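Local atomic coordinates of putative glyoxalase superfamily protein (Ralstonia eutropha, PDB entry 3IUZ), a protein that probably acts as an Fe(2+)-dependent dioxygenase of the 2-oxoadipate dioxygenase/decarboxylase family, also named 2-hydroxyglutarate synthase. Residues A[5-10]-A[44-48]; A[102-106]-A[200-204]; A[110-116]-A[128-133]. The contacts are given in a common frame with arbitrary orientation. Numbering follows the deposited sequence.

Interaction 1 (A[5-10]-A[44-48]); sequences NIATLL and EIAQA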
loop_
_atom_site.group_PDB
_atom_site.type_symbol
_atom_site.label_atom_id
_atom_site.label_comp_id
_atom_site.label_asym_id
_atom_site.label_seq_id
_atom_site.Cartn_x
_atom_site.Cartn_y
_atom_site.Cartn_z
ATOM N N ASN A 5 22.859 0.769 3.582
ATOM C CA ASN A 5 22.031 -0.281 4.180
ATOM C C ASN A 5 20.723 -0.463 3.401
ATOM O O ASN A 5 20.383 -1.582 3.060
ATOM C CB ASN A 5 21.753 -0.052 5.647
ATOM C CG ASN A 5 22.837 -0.645 6.521
ATOM O OD1 ASN A 5 23.881 -1.092 6.021
ATOM N ND2 ASN A 5 22.604 -0.652 7.819
ATOM N N ILE A 6 20.046 0.636 3.095
ATOM C CA ILE A 6 18.781 0.561 2.341
ATOM C C ILE A 6 19.059 -0.005 0.932
ATOM O O ILE A 6 18.326 -0.852 0.419
ATOM C CB ILE A 6 18.046 1.906 2.293
ATOM C CG1 ILE A 6 17.392 2.175 3.668
ATOM C CG2 ILE A 6 16.951 1.886 1.201
ATOM C CD1 ILE A 6 17.107 3.626 3.978
ATOM N N ALA A 7 20.157 0.411 0.334
ATOM C CA ALA A 7 20.485 -0.054 -1.001
ATOM C C ALA A 7 20.677 -1.585 -0.987
ATOM O O ALA A 7 20.243 -2.293 -1.902
ATOM C CB ALA A 7 21.733 0.685 -1.544
ATOM N N THR A 8 21.372 -2.090 0.009
ATOM C CA THR A 8 21.608 -3.546 0.135
ATOM C C THR A 8 20.305 -4.312 0.345
ATOM O O THR A 8 20.046 -5.322 -0.319
ATOM C CB THR A 8 22.547 -3.854 1.283
ATOM O OG1 THR A 8 23.747 -3.116 1.081
ATOM C CG2 THR A 8 22.911 -5.406 1.371
ATOM N N LEU A 9 19.454 -3.800 1.232
ATOM C CA LEU A 9 18.146 -4.402 1.457
ATOM C C LEU A 9 17.315 -4.447 0.155
ATOM O O LEU A 9 16.654 -5.451 -0.123
ATOM C CB LEU A 9 17.381 -3.621 2.552
ATOM C CG LEU A 9 17.990 -3.647 3.952
ATOM C CD1 LEU A 9 17.294 -2.601 4.867
ATOM C CD2 LEU A 9 17.893 -5.114 4.544
ATOM N N LEU A 10 17.333 -3.359 -0.603
ATOM C CA LEU A 10 16.640 -3.268 -1.899
ATOM C C LEU A 10 17.204 -4.257 -2.918
ATOM O O LEU A 10 16.474 -5.046 -3.550
ATOM C CB LEU A 10 16.742 -1.828 -2.478
ATOM C CG LEU A 10 15.869 -0.760 -1.795
ATOM C CD1 LEU A 10 15.813 0.560 -2.576
ATOM C CD2 LEU A 10 14.486 -1.263 -1.597
ATOM N N GLU A 44 15.358 1.546 8.894
ATOM C CA GLU A 44 15.897 1.188 7.592
ATOM C C GLU A 44 15.070 0.079 6.897
ATOM O O GLU A 44 14.809 0.152 5.681
ATOM C CB GLU A 44 17.336 0.725 7.728
ATOM C CG GLU A 44 18.305 1.840 8.172
ATOM C CD GLU A 44 19.690 1.364 8.549
ATOM O OE1 GLU A 44 19.911 0.138 8.738
ATOM O OE2 GLU A 44 20.580 2.238 8.653
ATOM N N ILE A 45 14.694 -0.946 7.662
ATOM C CA ILE A 45 13.954 -2.040 7.099
ATOM C C ILE A 45 12.584 -1.555 6.639
ATOM O O ILE A 45 12.101 -1.936 5.544
ATOM C CB ILE A 45 13.853 -3.229 8.088
ATOM C CG1 ILE A 45 15.221 -3.898 8.198
ATOM C CG2 ILE A 45 12.780 -4.256 7.666
ATOM C CD1 ILE A 45 15.407 -4.741 9.540
ATOM N N ALA A 46 11.944 -0.736 7.473
ATOM C CA ALA A 46 10.612 -0.239 7.141
ATOM C C ALA A 46 10.636 0.602 5.868
ATOM O O ALA A 46 9.754 0.464 4.998
ATOM C CB ALA A 46 10.018 0.555 8.300
ATOM N N GLN A 47 11.630 1.470 5.763
ATOM C CA GLN A 47 11.820 2.317 4.591
ATOM C C GLN A 47 12.115 1.463 3.335
ATOM O O GLN A 47 11.458 1.677 2.278
ATOM C CB GLN A 47 12.917 3.337 4.843
ATOM C CG GLN A 47 13.306 4.196 3.649
ATOM C CD GLN A 47 12.234 5.098 3.208
ATOM O OE1 GLN A 47 11.325 5.440 3.967
ATOM N NE2 GLN A 47 12.331 5.531 1.943
ATOM N N ALA A 48 12.992 0.457 3.473
ATOM C CA ALA A 48 13.308 -0.437 2.327
ATOM C C ALA A 48 12.102 -1.233 1.919
ATOM O O ALA A 48 11.816 -1.291 0.693
ATOM C CB ALA A 48 14.469 -1.326 2.565
#
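Two helical segments, 5-10 and 44-48, cross with their axes 9.3 Å apart at closest approach and their N-to-C directions 51° from one another, a signed crossing angle of -51°. The backbones come nearest at I6 and A48, whose CA atoms lie 5.6 Å apart. Within each segment i to i+4 hydrogen bonds confirm regular helix: L9 N to N5 O at 3.0 Å, L10 N to I6 O at 2.9 Å and A48 N to E44 O at 2.9 Å. The small side chain of A48 is consistent with this close approach. It points toward segment 5-10 and meets L9 CB with its own CB at 3.7 Å, while I6 CG2 lies 4.3 Å and L10 CD2 4.2 Å from that same A48 CB, so three side chains gather round one methyl. The contact is thus helix-helix packing between the N-terminal helix 4-14 and the long helix 42-60, and it is largely buried; helix 190-200 also borders it, with I197 touching both L9 and A48. One turn before A48, L9 CD1 rests 3.8 Å from E44 O and 4.1 Å from I45 CG1. I6 CD1 reaches Q47 CG at 3.9 Å. Polar chemistry is confined to the N-terminal ends of the segments, where N5 ND2 donates to E44 OE1 at 3.0 Å with an N-H...O angle of 169°, nearly linear. Both groups have further partners: E44 OE1 also accepts from T41 N, and N5 ND2 also donates to G38 O, which ties the residues just before helix 42-60 to the start of helix 4-14.

Interaction 2 (A[102-106]-A[200-204]); sequences AFTRI and LVPCF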
loop_
_atom_site.group_PDB
_atom_site.type_symbol
_atom_site.label_atom_id
_atom_site.label_comp_id
_atom_site.label_asym_id
_atom_site.label_seq_id
_atom_site.Cartn_x
_atom_site.Cartn_y
_atom_site.Cartn_z
ATOM N N ALA A 102 -4.749 -8.044 10.023
ATOM C CA ALA A 102 -3.879 -8.792 9.119
ATOM C C ALA A 102 -2.595 -8.025 8.863
ATOM O O ALA A 102 -1.582 -8.617 8.570
ATOM C CB ALA A 102 -4.609 -9.114 7.792
ATOM N N PHE A 103 -2.657 -6.699 8.970
ATOM C CA PHE A 103 -1.506 -5.837 8.781
ATOM C C PHE A 103 -0.952 -5.155 10.047
ATOM O O PHE A 103 0.232 -4.935 10.113
ATOM C CB PHE A 103 -1.830 -4.809 7.694
ATOM C CG PHE A 103 -1.882 -5.443 6.352
ATOM C CD1 PHE A 103 -0.704 -5.714 5.683
ATOM C CD2 PHE A 103 -3.077 -5.968 5.866
ATOM C CE1 PHE A 103 -0.719 -6.419 4.522
ATOM C CE2 PHE A 103 -3.093 -6.670 4.699
ATOM C CZ PHE A 103 -1.917 -6.872 4.016
ATOM N N THR A 104 -1.766 -4.844 11.045
ATOM C CA THR A 104 -1.183 -4.245 12.249
ATOM C C THR A 104 -0.175 -5.207 12.947
ATOM O O THR A 104 0.783 -4.751 13.535
ATOM C CB THR A 104 -2.233 -3.769 13.243
ATOM O OG1 THR A 104 -3.197 -4.776 13.463
ATOM C CG2 THR A 104 -2.956 -2.494 12.688
ATOM N N ARG A 105 -0.435 -6.502 12.884
ATOM C CA ARG A 105 0.478 -7.540 13.346
ATOM C C ARG A 105 1.844 -7.533 12.624
ATOM O O ARG A 105 2.791 -8.138 13.127
ATOM C CB ARG A 105 -0.145 -8.914 13.216
ATOM C CG ARG A 105 -0.185 -9.453 11.757
ATOM C CD ARG A 105 -1.033 -10.687 11.561
ATOM N NE ARG A 105 -1.185 -10.997 10.134
ATOM C CZ ARG A 105 -1.263 -12.218 9.602
ATOM N NH1 ARG A 105 -1.228 -13.325 10.340
ATOM N NH2 ARG A 105 -1.439 -12.335 8.300
ATOM N N ILE A 106 1.924 -6.832 11.474
ATOM C CA ILE A 106 3.143 -6.620 10.732
ATOM C C ILE A 106 3.693 -5.216 11.006
ATOM O O ILE A 106 4.876 -5.043 11.332
ATOM C CB ILE A 106 2.923 -6.784 9.189
ATOM C CG1 ILE A 106 2.444 -8.188 8.806
ATOM C CG2 ILE A 106 4.188 -6.392 8.416
ATOM C CD1 ILE A 106 1.927 -8.324 7.283
ATOM N N LEU A 200 7.709 -10.395 3.603
ATOM C CA LEU A 200 6.572 -9.518 3.858
ATOM C C LEU A 200 5.897 -9.047 2.582
ATOM O O LEU A 200 4.681 -8.804 2.585
ATOM C CB LEU A 200 6.970 -8.294 4.687
ATOM C CG LEU A 200 7.417 -8.594 6.128
ATOM C CD1 LEU A 200 7.783 -7.276 6.852
ATOM C CD2 LEU A 200 6.305 -9.365 6.926
ATOM N N VAL A 201 6.669 -8.881 1.514
ATOM C CA VAL A 201 6.109 -8.318 0.291
ATOM C C VAL A 201 4.875 -9.110 -0.219
ATOM O O VAL A 201 3.858 -8.475 -0.594
ATOM C CB VAL A 201 7.190 -8.109 -0.779
ATOM C CG1 VAL A 201 6.558 -7.958 -2.195
ATOM C CG2 VAL A 201 8.101 -6.901 -0.389
ATOM N N PRO A 202 4.904 -10.447 -0.172
ATOM C CA PRO A 202 3.728 -11.209 -0.620
ATOM C C PRO A 202 2.474 -11.087 0.241
ATOM O O PRO A 202 1.416 -11.565 -0.183
ATOM C CB PRO A 202 4.254 -12.666 -0.672
ATOM C CG PRO A 202 5.720 -12.509 -0.914
ATOM C CD PRO A 202 6.052 -11.343 0.024
ATOM N N CYS A 203 2.543 -10.424 1.414
ATOM C CA CYS A 203 1.342 -10.156 2.198
ATOM C C CYS A 203 0.486 -9.064 1.567
ATOM O O CYS A 203 -0.739 -8.977 1.809
ATOM C CB CYS A 203 1.712 -9.714 3.634
ATOM S SG CYS A 203 2.683 -10.938 4.571
ATOM N N PHE A 204 1.132 -8.186 0.788
ATOM C CA PHE A 204 0.467 -7.069 0.127
ATOM C C PHE A 204 -0.009 -7.487 -1.250
ATOM O O PHE A 204 0.388 -6.903 -2.296
ATOM C CB PHE A 204 1.391 -5.843 0.088
ATOM C CG PHE A 204 1.837 -5.412 1.443
ATOM C CD1 PHE A 204 2.928 -6.018 2.047
ATOM C CD2 PHE A 204 1.146 -4.433 2.140
ATOM C CE1 PHE A 204 3.327 -5.672 3.299
ATOM C CE2 PHE A 204 1.565 -4.055 3.404
ATOM C CZ PHE A 204 2.634 -4.654 3.979
#
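I106 and F103, one helical turn apart, contribute most of the surface that segment 102-106 buries against segment 200-204: 72 and 62 Å² respectively. C203, with 42 Å², is the main partner on the other side, where residues 201-203 form a short 3-10 segment; C203 N to L200 O at 2.9 Å and F204 N to V201 O at 3.1 Å are the i to i+3 bonds of this tighter coil. I106 points toward the turn and is held at two places, its CD1 3.8 Å from C203 SG and its CG2 3.9 Å from L200 CD2. F103 starts sideways, but its ring swings across: CZ lies 3.3 Å from C203 O, which sits at the ring edge near its plane, and CE1 is 4.2 Å from C203 CB. The same F103 CE1 lies over one face of the F204 ring, 3.5 Å from F204 CE2. With centroids 5.0 Å apart and planes at 45°, the two rings make an oblique aromatic pair. No hydrogen bond crosses between the segments, and the backbones remain well separated, the CA atoms of F103 and C203 being 8.4 Å apart and those of I106 and L200 8.2 Å; the gap is bridged mainly by side chains, with the C203 carbonyl the backbone group that meets F103. R105 NE donates to A102 O within its own helix at 2.9 Å, and its guanidinium forms a salt bridge to D169. Among its neighbours, the contact joins helix 101-110 to the turn that follows helix 190-200: L85 of strand 80-87 touches both phenylalanines, and L49 and L53 of helix 42-60 pack on L200 and F204 respectively.

Interaction 3 (A[110-116]-A[128-133]); sequences LGYRLNG and RSYAHA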
loop_
_atom_site.group_PDB
_atom_site.type_symbol
_atom_site.label_atom_id
_atom_site.label_comp_id
_atom_site.label_asym_id
_atom_site.label_seq_id
_atom_site.Cartn_x
_atom_site.Cartn_y
_atom_site.Cartn_z
ATOM N N LEU A 110 7.297 -3.661 13.060
ATOM C CA LEU A 110 8.172 -2.825 12.222
ATOM C C LEU A 110 8.466 -1.433 12.795
ATOM O O LEU A 110 9.414 -0.794 12.360
ATOM C CB LEU A 110 7.616 -2.626 10.840
ATOM C CG LEU A 110 7.720 -3.835 9.896
ATOM C CD1 LEU A 110 6.942 -3.534 8.554
ATOM C CD2 LEU A 110 9.170 -4.327 9.619
ATOM N N GLY A 111 7.639 -0.974 13.737
ATOM C CA GLY A 111 7.846 0.316 14.376
ATOM C C GLY A 111 6.749 1.345 14.116
ATOM O O GLY A 111 6.897 2.486 14.495
ATOM N N TYR A 112 5.664 0.970 13.430
ATOM C CA TYR A 112 4.546 1.890 13.214
ATOM C C TYR A 112 3.614 1.982 14.448
ATOM O O TYR A 112 3.478 1.039 15.231
ATOM C CB TYR A 112 3.704 1.497 11.981
ATOM C CG TYR A 112 4.458 1.669 10.686
ATOM C CD1 TYR A 112 5.281 0.657 10.210
ATOM C CD2 TYR A 112 4.334 2.842 9.925
ATOM C CE1 TYR A 112 5.971 0.803 9.009
ATOM C CE2 TYR A 112 5.043 3.009 8.761
ATOM C CZ TYR A 112 5.850 1.987 8.301
ATOM O OH TYR A 112 6.555 2.134 7.134
ATOM N N ARG A 113 2.936 3.136 14.546
ATOM C CA ARG A 113 1.918 3.401 15.532
ATOM C C ARG A 113 0.732 4.006 14.843
ATOM O O ARG A 113 0.877 4.752 13.884
ATOM C CB ARG A 113 2.400 4.436 16.534
ATOM C CG ARG A 113 3.566 3.963 17.355
ATOM C CD ARG A 113 4.062 5.104 18.235
ATOM N NE ARG A 113 5.157 4.649 19.077
ATOM C CZ ARG A 113 6.103 5.444 19.585
ATOM N NH1 ARG A 113 6.113 6.751 19.313
ATOM N NH2 ARG A 113 7.064 4.925 20.359
ATOM N N LEU A 114 -0.452 3.712 15.355
ATOM C CA LEU A 114 -1.675 4.350 14.899
ATOM C C LEU A 114 -1.507 5.848 14.962
ATOM O O LEU A 114 -1.085 6.395 15.985
ATOM C CB LEU A 114 -2.855 3.911 15.777
ATOM C CG LEU A 114 -4.212 4.485 15.420
ATOM C CD1 LEU A 114 -4.693 3.931 14.071
ATOM C CD2 LEU A 114 -5.158 4.197 16.608
ATOM N N ASN A 115 -1.801 6.521 13.865
ATOM C CA ASN A 115 -1.687 7.972 13.838
ATOM C C ASN A 115 -3.007 8.717 13.566
ATOM O O ASN A 115 -3.018 9.924 13.600
ATOM C CB ASN A 115 -0.631 8.367 12.811
ATOM C CG ASN A 115 -0.091 9.761 13.016
ATOM O OD1 ASN A 115 0.281 10.116 14.115
ATOM N ND2 ASN A 115 0.013 10.538 11.930
ATOM N N GLY A 116 -4.092 8.012 13.270
ATOM C CA GLY A 116 -5.341 8.683 12.919
ATOM C C GLY A 116 -6.433 7.665 12.631
ATOM O O GLY A 116 -6.153 6.575 12.125
ATOM N N ARG A 128 -7.639 3.940 8.849
ATOM C CA ARG A 128 -6.695 4.288 9.929
ATOM C C ARG A 128 -5.325 4.524 9.332
ATOM O O ARG A 128 -4.881 3.796 8.440
ATOM C CB ARG A 128 -6.619 3.168 10.953
ATOM C CG ARG A 128 -7.910 2.923 11.673
ATOM C CD ARG A 128 -7.821 1.874 12.792
ATOM N NE ARG A 128 -9.127 1.601 13.453
ATOM C CZ ARG A 128 -10.058 0.751 13.020
ATOM N NH1 ARG A 128 -9.922 0.103 11.873
ATOM N NH2 ARG A 128 -11.156 0.556 13.740
ATOM N N SER A 129 -4.622 5.525 9.821
ATOM C CA SER A 129 -3.261 5.763 9.365
ATOM C C SER A 129 -2.249 5.305 10.409
ATOM O O SER A 129 -2.524 5.356 11.629
ATOM C CB SER A 129 -3.067 7.232 9.044
ATOM O OG SER A 129 -3.195 7.998 10.242
ATOM N N TYR A 130 -1.119 4.830 9.903
ATOM C CA TYR A 130 0.032 4.315 10.680
ATOM C C TYR A 130 1.286 5.074 10.277
ATOM O O TYR A 130 1.682 5.090 9.100
ATOM C CB TYR A 130 0.204 2.787 10.430
ATOM C CG TYR A 130 -0.915 2.075 11.094
ATOM C CD1 TYR A 130 -0.862 1.827 12.457
ATOM C CD2 TYR A 130 -2.131 1.856 10.417
ATOM C CE1 TYR A 130 -1.938 1.228 13.134
ATOM C CE2 TYR A 130 -3.213 1.292 11.058
ATOM C CZ TYR A 130 -3.121 0.975 12.423
ATOM O OH TYR A 130 -4.209 0.455 13.060
ATOM N N ALA A 131 1.940 5.688 11.265
ATOM C CA ALA A 131 3.186 6.416 11.038
ATOM C C ALA A 131 4.293 5.769 11.805
ATOM O O ALA A 131 4.096 5.281 12.923
ATOM C CB ALA A 131 3.068 7.913 11.489
ATOM N N HIS A 132 5.477 5.847 11.238
ATOM C CA HIS A 132 6.633 5.213 11.844
ATOM C C HIS A 132 7.203 6.018 13.000
ATOM O O HIS A 132 7.540 7.208 12.855
ATOM C CB HIS A 132 7.701 4.906 10.806
ATOM C CG HIS A 132 8.615 3.828 11.252
ATOM N ND1 HIS A 132 9.661 4.075 12.113
ATOM C CD2 HIS A 132 8.609 2.487 11.028
ATOM C CE1 HIS A 132 10.265 2.932 12.403
ATOM N NE2 HIS A 132 9.671 1.952 11.730
ATOM N N ALA A 133 7.354 5.357 14.142
ATOM C CA ALA A 133 7.785 6.044 15.381
ATOM C C ALA A 133 9.171 6.664 15.232
ATOM O O ALA A 133 9.472 7.593 15.930
ATOM C CB ALA A 133 7.766 5.073 16.592
HETATM O O HOH W 1 -2.127 10.308 9.975
#
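Segment 128-133 pairs with 110-116 in an antiparallel beta hairpin, strands 112-120 and 125-132, interrupted by a classic beta bulge; the short axes run at 134° and approach to 4.3 Å. At R128, CA makes a CA-H...O contact with G116 O at 3.2 Å and CB touches L114 CD1 at 3.7 Å, while the guanidinium turns to E146 in a salt bridge. S129 faces both bulge residues: its O accepts from N115 N at 2.6 Å and weakly from G116 N at 3.5 Å, and its N donates to G116 O at 3.0 Å. With S129 OG where it is, a CB on G116 would come within 2.9 Å of it, so the glycine fits closely here. Next, Y130 forms a non-hydrogen-bonded pair with L114, whose CD1 packs 3.7 Å from Y130 CZ; Y130 OH is hydrogen-bonded to E100. A131 and R113 form the hydrogen-bonded pair that follows, R113 N to A131 O at 2.9 Å and A131 N to R113 O at 3.0 Å. H132 lies on the same sheet face as Y112 and Y130, its ring edge directed at the Y112 ring face in a T-shaped pair with centroids 4.9 Å apart and planes at 82°; Y112 OH is hydrogen-bonded to N50. H132 NE2 also donates to L110 O at 2.8 Å, just before G111, whose positive phi of 116° completes the Schellman motif ending helix 101-110. A133 N closes this end by donating to G111 O at 2.9 Å, and A133 CB sits over the R113 guanidinium, 3.4 Å from its CZ.

Interactions 1 and 2 are buried and mainly apolar, whereas interaction 3 combines buried aromatic residues with the exposed R113, L114 and N115. Backbone hydrogen bonds carry interaction 3; interaction 1 has one side-chain hydrogen bond across it and interaction 2 none. Helix 42-60 bridges interactions 1 and 3, because A46 turns away from segment 5-10 and its CB meets H132 CD2 at 3.6 Å. Interactions 2 and 3 share the run from helix 101-110 into strand 112-120, and T104 CG2 touches Y130 OH at 3.2 Å. Interactions 1 and 2 do not touch, their nearest atoms being about 6 Å apart, although helix 190-200 borders the first and leads into the second.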